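Local coordinates for protein ficolin-3 (Homo sapiens, PDB 2J5Z) that probably recognises sugars on microbial surfaces in innate immunity, as a lectin whose fibrinogen-like domain binds galactose, at residues L33-L39 with N89-L93; D44-G50 with R217-R221. All coordinates share one frame; numbering follows the deposited sequence. Where two conformers were deposited one is given.

Contact 1. Residues L33-L39 with N89-L93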
loop_
_atom_site.group_PDB
_atom_site.type_symbol
_atom_site.label_atom_id
_atom_site.label_comp_id
_atom_site.label_asym_id
_atom_site.label_seq_id
_atom_site.Cartn_x
_atom_site.Cartn_y
_atom_site.Cartn_z
ATOM N N LEU A 33 16.458 2.226 15.279
ATOM C CA LEU A 33 16.228 2.435 16.703
ATOM C C LEU A 33 17.536 2.557 17.477
ATOM O O LEU A 33 18.572 2.051 17.041
ATOM C CB LEU A 33 15.410 1.281 17.277
ATOM C CG LEU A 33 13.999 1.100 16.706
ATOM C CD1 LEU A 33 13.393 -0.167 17.249
ATOM C CD2 LEU A 33 13.147 2.293 17.075
ATOM N N PRO A 34 17.492 3.233 18.631
ATOM C CA PRO A 34 18.689 3.441 19.449
ATOM C C PRO A 34 19.466 2.144 19.695
ATOM O O PRO A 34 20.699 2.165 19.737
ATOM C CB PRO A 34 18.119 3.983 20.760
ATOM C CG PRO A 34 16.862 4.687 20.347
ATOM C CD PRO A 34 16.298 3.872 19.217
ATOM N N GLU A 35 18.762 1.023 19.829
ATOM C CA GLU A 35 19.436 -0.262 20.090
ATOM C C GLU A 35 20.036 -0.899 18.832
ATOM O O GLU A 35 20.624 -1.977 18.897
ATOM C CB GLU A 35 18.503 -1.258 20.807
ATOM C CG GLU A 35 17.523 -1.994 19.889
ATOM C CD GLU A 35 16.644 -2.980 20.637
ATOM O OE1 GLU A 35 16.668 -2.986 21.895
ATOM O OE2 GLU A 35 15.917 -3.749 19.965
ATOM N N GLY A 36 19.871 -0.242 17.688
ATOM C CA GLY A 36 20.459 -0.731 16.440
ATOM C C GLY A 36 19.599 -1.734 15.700
ATOM O O GLY A 36 20.112 -2.608 14.998
ATOM N N ARG A 37 18.284 -1.610 15.850
ATOM C CA ARG A 37 17.334 -2.484 15.179
ATOM C C ARG A 37 16.501 -1.646 14.210
ATOM O O ARG A 37 16.069 -0.549 14.553
ATOM C CB ARG A 37 16.436 -3.158 16.218
ATOM C CG ARG A 37 15.220 -3.879 15.662
ATOM C CD ARG A 37 14.473 -4.640 16.766
ATOM N NE ARG A 37 13.990 -3.807 17.879
ATOM C CZ ARG A 37 12.748 -3.330 17.976
ATOM N NH1 ARG A 37 11.867 -3.578 17.011
ATOM N NH2 ARG A 37 12.383 -2.583 19.026
ATOM N N ALA A 38 16.303 -2.150 13.001
ATOM C CA ALA A 38 15.517 -1.419 12.003
ATOM C C ALA A 38 14.042 -1.665 12.237
ATOM O O ALA A 38 13.624 -2.788 12.508
ATOM C CB ALA A 38 15.900 -1.835 10.593
ATOM N N LEU A 39 13.245 -0.611 12.108
ATOM C CA LEU A 39 11.815 -0.723 12.352
ATOM C C LEU A 39 11.069 -0.025 11.223
ATOM O O LEU A 39 11.322 1.143 10.987
ATOM C CB LEU A 39 11.479 -0.018 13.669
ATOM C CG LEU A 39 10.001 0.076 14.076
ATOM C CD1 LEU A 39 9.427 -1.286 14.345
ATOM C CD2 LEU A 39 9.802 1.003 15.274
ATOM N N ASN A 89 8.273 -0.962 20.920
ATOM C CA ASN A 89 8.763 0.011 19.936
ATOM C C ASN A 89 8.552 1.444 20.438
ATOM O O ASN A 89 9.473 2.283 20.411
ATOM C CB ASN A 89 8.052 -0.214 18.591
ATOM C CG ASN A 89 8.541 -1.458 17.884
ATOM O OD1 ASN A 89 9.723 -1.795 17.966
ATOM N ND2 ASN A 89 7.640 -2.147 17.177
ATOM N N LEU A 90 7.350 1.717 20.932
ATOM C CA LEU A 90 7.018 3.052 21.444
ATOM C C LEU A 90 7.868 3.426 22.655
ATOM O O LEU A 90 8.369 4.554 22.758
ATOM C CB LEU A 90 5.525 3.153 21.785
ATOM C CG LEU A 90 4.594 3.227 20.562
ATOM C CD1 LEU A 90 3.130 2.980 20.918
ATOM C CD2 LEU A 90 4.733 4.573 19.826
ATOM N N HIS A 91 8.059 2.480 23.576
ATOM C CA HIS A 91 8.981 2.754 24.672
ATOM C C HIS A 91 10.396 3.076 24.179
ATOM O O HIS A 91 11.035 4.032 24.648
ATOM C CB HIS A 91 9.048 1.555 25.633
ATOM C CG HIS A 91 10.084 1.727 26.697
ATOM N ND1 HIS A 91 11.258 1.000 26.731
ATOM C CD2 HIS A 91 10.144 2.589 27.739
ATOM C CE1 HIS A 91 11.985 1.392 27.765
ATOM N NE2 HIS A 91 11.331 2.353 28.394
ATOM N N GLN A 92 10.912 2.269 23.253
ATOM C CA GLN A 92 12.269 2.497 22.740
ATOM C C GLN A 92 12.404 3.829 22.001
ATOM O O GLN A 92 13.389 4.559 22.192
ATOM C CB GLN A 92 12.724 1.315 21.866
ATOM C CG GLN A 92 13.036 0.078 22.732
ATOM C CD GLN A 92 13.429 -1.131 21.924
ATOM O OE1 GLN A 92 13.904 -1.010 20.795
ATOM N NE2 GLN A 92 13.272 -2.310 22.516
ATOM N N LEU A 93 11.395 4.165 21.204
ATOM C CA LEU A 93 11.416 5.423 20.456
ATOM C C LEU A 93 11.368 6.625 21.387
ATOM O O LEU A 93 12.069 7.615 21.166
ATOM C CB LEU A 93 10.233 5.507 19.492
ATOM C CG LEU A 93 10.290 4.698 18.202
ATOM C CD1 LEU A 93 8.884 4.534 17.670
ATOM C CD2 LEU A 93 11.218 5.349 17.164
HETATM O O HOH W 1 13.900 -5.058 21.314
HETATM O O HOH W 2 15.889 0.961 20.647
#
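R37 reaches N89 and Q92 from the connection between antiparallel strands 28-32 and 38-44, a beta hairpin of the fibrinogen-like domain whose type I turn, L33 to G36, lies against helix 87-94. One guanidinium serves two amides held at very different tilts. That of N89 is nearly coplanar with it (25°), and OD1 is gripped end-on by R37 NH1 at 2.9 Å and R37 NH2 at 3.0 Å. The Q92 amide stands almost upright to it (83°), and R37 NH2 approaches Q92 OE1, at 2.8 Å, from above the carbonyl plane and not on a lone pair. A bend at chi3 (59°) lets R37 NE meet E35 OE2 at 2.8 Å, a salt bridge that helps fix the rotation of the guanidinium, while L33 CD1 covers part of one face. L85 O and E88 OE2 hold the nitrogens of the N89 and Q92 amides. Beneath this polar layer the leucines mesh, with L33 CD2 at 3.6 Å from L93 CD2, and L39 CD1 lies 3.5 Å from N89 ND2. A water closes the turn side, accepting from E35 N and donating to Q92 OE1 at 2.8 Å.

Contact 2. Residues D44-G50 with R217-R221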
loop_
_atom_site.group_PDB
_atom_site.type_symbol
_atom_site.label_atom_id
_atom_site.label_comp_id
_atom_site.label_asym_id
_atom_site.label_seq_id
_atom_site.Cartn_x
_atom_site.Cartn_y
_atom_site.Cartn_z
ATOM N N ASP A 44 4.052 10.409 8.135
ATOM C CA ASP A 44 3.174 11.355 7.440
ATOM C C ASP A 44 4.019 12.584 7.170
ATOM O O ASP A 44 4.408 13.295 8.095
ATOM C CB ASP A 44 1.948 11.692 8.289
ATOM C CG ASP A 44 1.032 12.710 7.624
ATOM O OD1 ASP A 44 1.521 13.528 6.820
ATOM O OD2 ASP A 44 -0.185 12.689 7.917
ATOM N N MET A 45 4.316 12.823 5.899
ATOM C CA MET A 45 5.228 13.891 5.523
ATOM C C MET A 45 4.492 15.146 5.069
ATOM O O MET A 45 5.114 16.080 4.570
ATOM C CB MET A 45 6.154 13.421 4.404
ATOM C CG MET A 45 7.033 12.211 4.771
ATOM S SD MET A 45 7.896 12.502 6.329
ATOM C CE MET A 45 9.306 11.402 6.119
ATOM N N ASP A 46 3.175 15.181 5.259
ATOM C CA ASP A 46 2.365 16.263 4.687
ATOM C C ASP A 46 1.493 17.038 5.685
ATOM O O ASP A 46 1.409 18.267 5.612
ATOM C CB ASP A 46 1.517 15.736 3.522
ATOM C CG ASP A 46 1.220 16.809 2.483
ATOM O OD1 ASP A 46 1.379 18.006 2.808
ATOM O OD2 ASP A 46 0.843 16.455 1.346
ATOM N N THR A 47 0.838 16.338 6.607
ATOM C CA THR A 47 -0.025 17.010 7.567
ATOM C C THR A 47 0.744 17.860 8.567
ATOM O O THR A 47 1.694 17.394 9.196
ATOM C CB THR A 47 -0.985 16.037 8.286
ATOM O OG1 THR A 47 -0.344 15.480 9.432
ATOM C CG2 THR A 47 -1.430 14.938 7.347
ATOM N N GLU A 48 0.340 19.125 8.681
ATOM C CA GLU A 48 0.866 20.018 9.707
ATOM C C GLU A 48 2.375 20.209 9.586
ATOM O O GLU A 48 3.079 20.328 10.588
ATOM C CB GLU A 48 0.526 19.466 11.094
ATOM C CG GLU A 48 0.313 20.515 12.160
ATOM C CD GLU A 48 -1.143 20.892 12.307
ATOM O OE1 GLU A 48 -1.759 21.327 11.306
ATOM O OE2 GLU A 48 -1.673 20.748 13.433
ATOM N N GLY A 49 2.878 20.231 8.361
ATOM C CA GLY A 49 4.296 20.468 8.151
ATOM C C GLY A 49 5.094 19.196 7.940
ATOM O O GLY A 49 6.233 19.245 7.482
ATOM N N GLY A 50 4.495 18.055 8.270
ATOM C CA GLY A 50 5.128 16.760 8.017
ATOM C C GLY A 50 6.114 16.335 9.092
ATOM O O GLY A 50 6.470 17.121 9.974
ATOM N N ARG A 217 -6.242 8.330 13.873
ATOM C CA ARG A 217 -4.789 8.105 13.816
ATOM C C ARG A 217 -4.166 8.680 15.066
ATOM O O ARG A 217 -4.658 9.676 15.583
ATOM C CB ARG A 217 -4.139 8.768 12.602
ATOM C CG ARG A 217 -4.660 8.305 11.240
ATOM C CD ARG A 217 -3.704 8.723 10.136
ATOM N NE ARG A 217 -3.542 10.169 10.000
ATOM C CZ ARG A 217 -2.645 10.721 9.190
ATOM N NH1 ARG A 217 -1.854 9.941 8.469
ATOM N NH2 ARG A 217 -2.537 12.036 9.085
ATOM N N MET A 218 -3.092 8.053 15.551
ATOM C CA MET A 218 -2.281 8.643 16.626
ATOM C C MET A 218 -0.853 8.771 16.127
ATOM O O MET A 218 -0.296 7.819 15.565
ATOM C CB MET A 218 -2.319 7.775 17.891
ATOM C CG MET A 218 -3.733 7.394 18.363
ATOM S SD MET A 218 -3.743 6.300 19.815
ATOM C CE MET A 218 -3.278 7.427 21.131
ATOM N N MET A 219 -0.237 9.931 16.338
ATOM C CA MET A 219 1.031 10.191 15.679
ATOM C C MET A 219 1.957 11.052 16.535
ATOM O O MET A 219 1.489 11.837 17.359
ATOM C CB MET A 219 0.779 10.846 14.312
ATOM C CG MET A 219 -0.199 12.012 14.346
ATOM S SD MET A 219 -1.208 12.222 12.827
ATOM C CE MET A 219 0.066 12.654 11.690
ATOM N N LEU A 220 3.262 10.886 16.331
ATOM C CA LEU A 220 4.294 11.574 17.107
ATOM C C LEU A 220 5.258 12.368 16.249
ATOM O O LEU A 220 5.642 11.945 15.145
ATOM C CB LEU A 220 5.143 10.538 17.865
ATOM C CG LEU A 220 4.425 9.584 18.798
ATOM C CD1 LEU A 220 5.424 8.573 19.351
ATOM C CD2 LEU A 220 3.722 10.346 19.918
ATOM N N ARG A 221 5.709 13.504 16.773
ATOM C CA ARG A 221 6.746 14.259 16.087
ATOM C C ARG A 221 7.672 14.963 17.076
ATOM O O ARG A 221 7.222 15.646 18.002
ATOM C CB ARG A 221 6.123 15.269 15.120
ATOM C CG ARG A 221 7.146 16.127 14.388
ATOM C CD ARG A 221 6.499 17.001 13.317
ATOM N NE ARG A 221 5.708 18.106 13.869
ATOM C CZ ARG A 221 5.064 19.001 13.121
ATOM N NH1 ARG A 221 5.121 18.920 11.797
ATOM N NH2 ARG A 221 4.365 19.979 13.691
ATOM O OXT ARG A 221 8.892 14.875 16.958
#
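R221 runs out straight, CG anti to the backbone N, until it bends at chi3 (72°) and brings NH1 between the carbonyls of E48 and G50; R217 turns the other way at chi3 (-62°) to present NH2 to D44. The two arginines thus clasp the loop 44-50 at different points, one through main-chain oxygens and one through a carboxylate. R221 NH1 donates to E48 O at 2.8 Å and to G50 O at 2.9 Å. G50 O lies in the guanidinium plane, whereas E48 O is tilted from it and is approached from above its own carbonyl plane. R217 NH2 forms a salt bridge to D44 OD2, the planes of the two groups standing 48° apart, although the position of that oxygen is less sure. The other oxygen shapes the loop: D44 OD1 takes the N-H of D46 at 2.8 Å, an Asx turn, and that of T47 at 2.9 Å. Between the arginines, M219 CE rests 3.6 Å from T47 OG1. Strand 215-220, which carries R217 and M219 and leads into the C-terminal R221, runs antiparallel between strands 52-58 and 101-106. The latter strand supplies E104 for R217 NE and R102 for the E48 carboxylate, and E100, just before it, pairs with R221 NE, while W52 of strand 52-58 packs against M219 and R221.

Contacts 1 and 2 show how one strand can be held at both ends: strand 38-44 begins within the first and runs into the loop of the second. Their centres lie about 19 Å apart, yet they meet through L90 of helix 87-94 and L220 of strand 215-220, where L90 CD2 is 4.1 Å from L220 CD1. F55, on strand 52-58 of the same antiparallel sheet, packs against both of these leucines. Along the chain their segments alternate, so the two contacts cross in sequence order. None of their residues belongs to the galactose pocket, which includes Y181 and Y199, or to the calcium site of D159, D161, S163 and S165; both contacts concern the framework of the domain.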